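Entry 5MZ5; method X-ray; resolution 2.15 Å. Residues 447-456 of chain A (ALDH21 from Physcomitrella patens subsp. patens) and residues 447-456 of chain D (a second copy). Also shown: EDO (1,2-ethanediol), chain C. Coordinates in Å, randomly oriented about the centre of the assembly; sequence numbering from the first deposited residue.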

ATOM      1  N   PHE A 447       3.223 -25.823  17.252  1.00 27.71           N
ATOM      2  CA  PHE A 447       2.782 -26.941  16.404  1.00 27.61           C
ATOM      3  C   PHE A 447       1.338 -27.236  16.780  1.00 31.45           C
ATOM      4  O   PHE A 447       1.063 -27.601  17.926  1.00 30.57           O
ATOM      5  CB  PHE A 447       3.659 -28.197  16.563  1.00 29.15           C
ATOM      6  CG  PHE A 447       4.967 -28.118  15.825  1.00 29.58           C
ATOM      7  CD1 PHE A 447       6.083 -27.522  16.414  1.00 31.78           C
ATOM      8  CD2 PHE A 447       5.095 -28.649  14.544  1.00 30.10           C
ATOM      9  CE1 PHE A 447       7.300 -27.463  15.737  1.00 31.76           C
ATOM     10  CE2 PHE A 447       6.314 -28.583  13.862  1.00 32.48           C
ATOM     11  CZ  PHE A 447       7.410 -27.998  14.469  1.00 30.77           C
ATOM     12  N   THR A 448       0.414 -27.025  15.827  1.00 27.38           N
ATOM     13  CA  THR A 448      -1.023 -27.223  16.056  1.00 27.36           C
ATOM     14  C   THR A 448      -1.764 -27.480  14.757  1.00 31.01           C
ATOM     15  O   THR A 448      -1.393 -26.934  13.714  1.00 30.48           O
ATOM     16  CB  THR A 448      -1.649 -26.023  16.855  1.00 31.85           C
ATOM     17  OG1 THR A 448      -3.036 -26.275  17.097  1.00 27.92           O
ATOM     18  CG2 THR A 448      -1.525 -24.682  16.129  1.00 27.21           C
ATOM     19  N   LYS A 449      -2.833 -28.281  14.839  1.00 27.03           N
ATOM     20  CA  LYS A 449      -3.733 -28.557  13.725  1.00 26.78           C
ATOM     21  C   LYS A 449      -5.025 -27.747  13.935  1.00 30.55           C
ATOM     22  O   LYS A 449      -5.920 -27.762  13.086  1.00 30.32           O
ATOM     23  CB  LYS A 449      -4.080 -30.051  13.670  1.00 27.60           C
ATOM     24  CG  LYS A 449      -2.952 -30.955  13.241  1.00 29.23           C
ATOM     25  CD  LYS A 449      -3.357 -32.402  13.488  1.00 30.96           C
ATOM     26  CE  LYS A 449      -2.272 -33.356  13.083  1.00 44.81           C
ATOM     27  NZ  LYS A 449      -2.650 -34.777  13.339  1.00 54.75           N
ATOM     28  N   ASP A 450      -5.117 -27.072  15.086  1.00 27.19           N
ATOM     29  CA  ASP A 450      -6.276 -26.302  15.528  1.00 26.85           C
ATOM     30  C   ASP A 450      -6.229 -24.851  15.053  1.00 29.47           C
ATOM     31  O   ASP A 450      -5.343 -24.094  15.433  1.00 29.18           O
ATOM     32  CB  ASP A 450      -6.407 -26.417  17.063  1.00 28.83           C
ATOM     33  CG  ASP A 450      -7.717 -25.950  17.651  1.00 36.42           C
ATOM     34  OD1 ASP A 450      -8.029 -24.754  17.528  1.00 35.20           O
ATOM     35  OD2 ASP A 450      -8.377 -26.756  18.336  1.00 48.76           O
ATOM     36  N   LEU A 451      -7.216 -24.470  14.231  1.00 26.30           N
ATOM     37  CA  LEU A 451      -7.371 -23.138  13.654  1.00 24.97           C
ATOM     38  C   LEU A 451      -7.376 -22.034  14.730  1.00 27.94           C
ATOM     39  O   LEU A 451      -6.672 -21.034  14.597  1.00 26.86           O
ATOM     40  CB  LEU A 451      -8.683 -23.120  12.841  1.00 25.06           C
ATOM     41  CG  LEU A 451      -9.193 -21.764  12.341  1.00 28.71           C
ATOM     42  CD1 LEU A 451      -8.270 -21.153  11.252  1.00 28.10           C
ATOM     43  CD2 LEU A 451     -10.620 -21.884  11.889  1.00 26.92           C
ATOM     44  N   ASN A 452      -8.174 -22.226  15.783  1.00 25.08           N
ATOM     45  CA  ASN A 452      -8.314 -21.246  16.867  1.00 24.31           C
ATOM     46  C   ASN A 452      -7.081 -21.137  17.753  1.00 27.55           C
ATOM     47  O   ASN A 452      -6.710 -20.029  18.123  1.00 27.15           O
ATOM     48  CB  ASN A 452      -9.572 -21.517  17.666  1.00 20.01           C
ATOM     49  CG  ASN A 452     -10.804 -21.138  16.891  1.00 42.67           C
ATOM     50  OD1 ASN A 452     -10.837 -20.105  16.214  1.00 31.82           O
ATOM     51  ND2 ASN A 452     -11.842 -21.965  16.958  1.00 39.19           N
ATOM     52  N   LYS A 453      -6.404 -22.255  18.035  1.00 25.27           N
ATOM     53  CA  LYS A 453      -5.162 -22.259  18.835  1.00 24.98           C
ATOM     54  C   LYS A 453      -4.048 -21.521  18.093  1.00 28.00           C
ATOM     55  O   LYS A 453      -3.301 -20.770  18.712  1.00 27.15           O
ATOM     56  CB  LYS A 453      -4.735 -23.692  19.173  1.00 26.20           C
ATOM     57  CG  LYS A 453      -5.639 -24.340  20.203  1.00 31.66           C
ATOM     58  CD  LYS A 453      -5.158 -25.708  20.609  1.00 31.22           C
ATOM     59  CE  LYS A 453      -6.037 -26.261  21.699  1.00 35.34           C
ATOM     60  NZ  LYS A 453      -5.824 -27.719  21.891  1.00 34.41           N
ATOM     61  N   ALA A 454      -3.974 -21.712  16.750  1.00 26.76           N
ATOM     62  CA  ALA A 454      -2.999 -21.061  15.869  1.00 25.80           C
ATOM     63  C   ALA A 454      -3.150 -19.534  15.941  1.00 26.95           C
ATOM     64  O   ALA A 454      -2.168 -18.827  16.199  1.00 26.23           O
ATOM     65  CB  ALA A 454      -3.184 -21.552  14.432  1.00 26.44           C
ATOM     66  N   PHE A 455      -4.393 -19.039  15.774  1.00 22.37           N
ATOM     67  CA  PHE A 455      -4.665 -17.608  15.789  1.00 22.71           C
ATOM     68  C   PHE A 455      -4.707 -17.014  17.201  1.00 28.10           C
ATOM     69  O   PHE A 455      -4.432 -15.828  17.346  1.00 28.65           O
ATOM     70  CB  PHE A 455      -5.919 -17.267  14.960  1.00 24.68           C
ATOM     71  CG  PHE A 455      -5.556 -17.296  13.486  1.00 26.07           C
ATOM     72  CD1 PHE A 455      -5.668 -18.473  12.747  1.00 27.89           C
ATOM     73  CD2 PHE A 455      -4.999 -16.174  12.864  1.00 26.91           C
ATOM     74  CE1 PHE A 455      -5.279 -18.514  11.406  1.00 28.60           C
ATOM     75  CE2 PHE A 455      -4.613 -16.219  11.519  1.00 28.72           C
ATOM     76  CZ  PHE A 455      -4.752 -17.390  10.801  1.00 27.07           C
ATOM     77  N   TYR A 456      -4.995 -17.822  18.235  1.00 25.83           N
ATOM     78  CA  TYR A 456      -4.951 -17.376  19.636  1.00 24.94           C
ATOM     79  C   TYR A 456      -3.475 -17.099  19.958  1.00 28.21           C
ATOM     80  O   TYR A 456      -3.158 -16.059  20.541  1.00 27.99           O
ATOM     81  CB  TYR A 456      -5.551 -18.437  20.602  1.00 25.63           C
ATOM     82  CG  TYR A 456      -5.452 -18.055  22.066  1.00 27.33           C
ATOM     83  CD1 TYR A 456      -4.281 -18.278  22.790  1.00 28.21           C
ATOM     84  CD2 TYR A 456      -6.505 -17.418  22.712  1.00 29.38           C
ATOM     85  CE1 TYR A 456      -4.165 -17.884  24.125  1.00 28.96           C
ATOM     86  CE2 TYR A 456      -6.412 -17.047  24.057  1.00 30.79           C
ATOM     87  CZ  TYR A 456      -5.235 -17.272  24.754  1.00 38.61           C
ATOM     88  OH  TYR A 456      -5.124 -16.890  26.070  1.00 44.03           O
TER
ATOM     89  N   PHE D 447     -17.525 -24.706   7.989  1.00 26.80           N
ATOM     90  CA  PHE D 447     -17.425 -24.810   9.438  1.00 26.35           C
ATOM     91  C   PHE D 447     -16.347 -25.843   9.716  1.00 31.12           C
ATOM     92  O   PHE D 447     -16.483 -27.009   9.334  1.00 31.04           O
ATOM     93  CB  PHE D 447     -18.757 -25.211  10.091  1.00 27.96           C
ATOM     94  CG  PHE D 447     -19.739 -24.068  10.206  1.00 28.85           C
ATOM     95  CD1 PHE D 447     -20.590 -23.748   9.147  1.00 30.15           C
ATOM     96  CD2 PHE D 447     -19.828 -23.321  11.379  1.00 29.55           C
ATOM     97  CE1 PHE D 447     -21.517 -22.706   9.263  1.00 30.45           C
ATOM     98  CE2 PHE D 447     -20.750 -22.272  11.490  1.00 31.38           C
ATOM     99  CZ  PHE D 447     -21.596 -21.984  10.439  1.00 29.56           C
ATOM    100  N   THR D 448     -15.253 -25.403  10.319  1.00 27.53           N
ATOM    101  CA  THR D 448     -14.117 -26.273  10.643  1.00 27.51           C
ATOM    102  C   THR D 448     -13.328 -25.752  11.858  1.00 31.13           C
ATOM    103  O   THR D 448     -13.260 -24.546  12.083  1.00 30.42           O
ATOM    104  CB  THR D 448     -13.221 -26.509   9.374  1.00 26.80           C
ATOM    105  OG1 THR D 448     -12.222 -27.491   9.654  1.00 27.33           O
ATOM    106  CG2 THR D 448     -12.544 -25.240   8.861  1.00 20.52           C
ATOM    107  N   LYS D 449     -12.707 -26.663  12.612  1.00 28.64           N
ATOM    108  CA  LYS D 449     -11.807 -26.333  13.733  1.00 27.75           C
ATOM    109  C   LYS D 449     -10.361 -26.597  13.272  1.00 32.36           C
ATOM    110  O   LYS D 449      -9.397 -26.358  14.016  1.00 31.29           O
ATOM    111  CB  LYS D 449     -12.111 -27.224  14.940  1.00 28.37           C
ATOM    112  CG  LYS D 449     -13.398 -26.895  15.656  1.00 30.76           C
ATOM    113  CD  LYS D 449     -13.714 -27.980  16.672  1.00 28.23           C
ATOM    114  CE  LYS D 449     -14.997 -27.703  17.398  1.00 37.48           C
ATOM    115  NZ  LYS D 449     -15.327 -28.778  18.376  1.00 50.61           N
ATOM    116  N   ASP D 450     -10.231 -27.125  12.041  1.00 29.09           N
ATOM    117  CA  ASP D 450      -8.974 -27.560  11.445  1.00 28.16           C
ATOM    118  C   ASP D 450      -8.299 -26.449  10.642  1.00 29.71           C
ATOM    119  O   ASP D 450      -8.835 -25.976   9.645  1.00 28.92           O
ATOM    120  CB  ASP D 450      -9.228 -28.834  10.603  1.00 30.45           C
ATOM    121  CG  ASP D 450      -8.002 -29.609  10.175  1.00 39.91           C
ATOM    122  OD1 ASP D 450      -7.188 -29.054   9.408  1.00 39.17           O
ATOM    123  OD2 ASP D 450      -7.910 -30.802  10.511  1.00 50.61           O
ATOM    124  N   LEU D 451      -7.106 -26.056  11.079  1.00 25.52           N
ATOM    125  CA  LEU D 451      -6.271 -25.038  10.461  1.00 24.94           C
ATOM    126  C   LEU D 451      -6.029 -25.302   8.952  1.00 29.07           C
ATOM    127  O   LEU D 451      -6.190 -24.399   8.122  1.00 26.97           O
ATOM    128  CB  LEU D 451      -4.917 -24.986  11.224  1.00 25.00           C
ATOM    129  CG  LEU D 451      -3.794 -24.133  10.590  1.00 28.86           C
ATOM    130  CD1 LEU D 451      -4.137 -22.615  10.635  1.00 27.25           C
ATOM    131  CD2 LEU D 451      -2.462 -24.441  11.237  1.00 30.81           C
ATOM    132  N   ASN D 452      -5.636 -26.535   8.611  1.00 27.31           N
ATOM    133  CA  ASN D 452      -5.330 -26.920   7.238  1.00 27.35           C
ATOM    134  C   ASN D 452      -6.562 -27.014   6.351  1.00 31.28           C
ATOM    135  O   ASN D 452      -6.485 -26.595   5.204  1.00 30.48           O
ATOM    136  CB  ASN D 452      -4.501 -28.202   7.203  1.00 27.96           C
ATOM    137  CG  ASN D 452      -3.081 -27.948   7.656  1.00 41.27           C
ATOM    138  OD1 ASN D 452      -2.467 -26.931   7.331  1.00 32.56           O
ATOM    139  ND2 ASN D 452      -2.537 -28.842   8.446  1.00 33.43           N
ATOM    140  N   LYS D 453      -7.700 -27.501   6.881  1.00 27.58           N
ATOM    141  CA  LYS D 453      -8.961 -27.581   6.122  1.00 26.91           C
ATOM    142  C   LYS D 453      -9.469 -26.180   5.779  1.00 31.56           C
ATOM    143  O   LYS D 453      -9.941 -25.961   4.662  1.00 31.48           O
ATOM    144  CB  LYS D 453     -10.030 -28.363   6.896  1.00 28.68           C
ATOM    145  CG  LYS D 453      -9.712 -29.857   6.944  1.00 31.34           C
ATOM    146  CD  LYS D 453     -10.783 -30.655   7.618  1.00 32.16           C
ATOM    147  CE  LYS D 453     -10.445 -32.127   7.524  1.00 27.90           C
ATOM    148  NZ  LYS D 453     -11.289 -32.921   8.440  1.00 29.53           N
ATOM    149  N   ALA D 454      -9.330 -25.228   6.733  1.00 27.52           N
ATOM    150  CA  ALA D 454      -9.735 -23.832   6.577  1.00 26.07           C
ATOM    151  C   ALA D 454      -8.971 -23.192   5.422  1.00 27.75           C
ATOM    152  O   ALA D 454      -9.591 -22.634   4.519  1.00 27.08           O
ATOM    153  CB  ALA D 454      -9.471 -23.064   7.867  1.00 26.48           C
ATOM    154  N   PHE D 455      -7.635 -23.348   5.412  1.00 24.60           N
ATOM    155  CA  PHE D 455      -6.781 -22.756   4.386  1.00 24.94           C
ATOM    156  C   PHE D 455      -6.778 -23.545   3.080  1.00 27.29           C
ATOM    157  O   PHE D 455      -6.541 -22.942   2.042  1.00 27.15           O
ATOM    158  CB  PHE D 455      -5.363 -22.481   4.927  1.00 27.29           C
ATOM    159  CG  PHE D 455      -5.387 -21.228   5.788  1.00 29.65           C
ATOM    160  CD1 PHE D 455      -5.648 -21.306   7.156  1.00 32.58           C
ATOM    161  CD2 PHE D 455      -5.254 -19.965   5.214  1.00 31.47           C
ATOM    162  CE1 PHE D 455      -5.717 -20.146   7.945  1.00 32.74           C
ATOM    163  CE2 PHE D 455      -5.324 -18.806   6.006  1.00 34.39           C
ATOM    164  CZ  PHE D 455      -5.549 -18.909   7.368  1.00 32.23           C
ATOM    165  N   TYR D 456      -7.098 -24.857   3.109  1.00 23.76           N
ATOM    166  CA  TYR D 456      -7.232 -25.663   1.900  1.00 23.26           C
ATOM    167  C   TYR D 456      -8.490 -25.152   1.162  1.00 28.22           C
ATOM    168  O   TYR D 456      -8.448 -24.934  -0.053  1.00 26.62           O
ATOM    169  CB  TYR D 456      -7.361 -27.176   2.231  1.00 24.34           C
ATOM    170  CG  TYR D 456      -7.577 -28.038   1.004  1.00 25.19           C
ATOM    171  CD1 TYR D 456      -8.853 -28.224   0.472  1.00 26.68           C
ATOM    172  CD2 TYR D 456      -6.499 -28.628   0.342  1.00 25.96           C
ATOM    173  CE1 TYR D 456      -9.053 -28.981  -0.681  1.00 28.56           C
ATOM    174  CE2 TYR D 456      -6.694 -29.427  -0.787  1.00 26.79           C
ATOM    175  CZ  TYR D 456      -7.972 -29.591  -1.299  1.00 34.73           C
ATOM    176  OH  TYR D 456      -8.165 -30.344  -2.425  1.00 37.11           O
TER
HETATM  177  C1  EDO C 504     -17.682 -32.201  17.355  1.00 47.63           C
HETATM  178  O1  EDO C 504     -18.840 -32.916  17.754  1.00 48.98           O
HETATM  179  C2  EDO C 504     -18.028 -31.356  16.109  1.00 45.86           C
HETATM  180  O2  EDO C 504     -17.112 -30.287  16.030  1.00 44.32           O

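The two copies meet through the same residues, and each contact on one side recurs on the other with nearly the same geometry. The backbones come closest where the turn enters helix 451-456 of each chain. The CA atoms of Leu451(A) and Leu451(D) lie 3.8 Å apart.

Two backbone hydrogen bonds join the chains. Leu451(D) N donates to Lys449(A) O at 2.9 Å, and Leu451(A) N donates to Lys449(D) O at 2.9 Å. The angles at hydrogen are 162° and 164°, so both bonds are close to straight. They flank the Asp450 pair and make a single beta bridge. Leu451 is in the first turn of its helix, where an amide has no carbonyl of an earlier turn to bond. Here the other chain supplies the acceptor. The same carbonyls also receive CA-H...O contacts: Asp450(D) CA lies 3.5 Å from Lys449(A) O, and Asp450(A) CA lies 3.5 Å from Lys449(D) O.

Bonds within each chain hold this turn in shape. Asp450(A) N donates to Thr448(A) OG1 at 3.0 Å, and Asp450(D) N donates to Thr448(D) OG1 at 3.1 Å. Asp450 is the N-cap of its helix. Its side chain accepts the capping bond, from Lys453(A) N to Asp450(A) OD1 at 3.0 Å and from Lys453(D) N to Asp450(D) OD1 at 3.0 Å. The CA-to-CB bond of each Asp450 points away from the other stretch. Asp450(A) OD1 and Asp450(D) OD1 each cap their own helix, and across the chains the Asp450 CA atoms approach Lys449 O.

The apolar contacts centre on Leu451, which has the largest covered area in each stretch. Leu451(A) CD1 lies 4.1 Å from Ala454(D) CB and 4.3 Å from Phe455(D) CE1. In return, Leu451(D) CD1 lies 4.1 Å from Ala454(A) CB and 4.3 Å from Phe455(A) CE1. The two leucines approach each other at 4.4 Å, CD1 of Leu451(A) to CD1 of Leu451(D). Each Ala454 points its CB toward the other stretch. The two phenylalanine rings meet at their edges, with Phe455(A) CZ 3.8 Å from Phe455(D) CZ. The helices run at 90° to each other, and their axes come no closer than 10.1 Å; these side chains lie between them.

Lys449(A) and Lys449(D) are exposed. The CA-to-CB bond of each points sideways to the other stretch, and the end of the side chain leads away. Lys449(D) NZ makes a weak hydrogen bond to O2 of the 1,2-ethanediol at 3.3 Å. Lys449(A) NZ is bonded elsewhere in the structure.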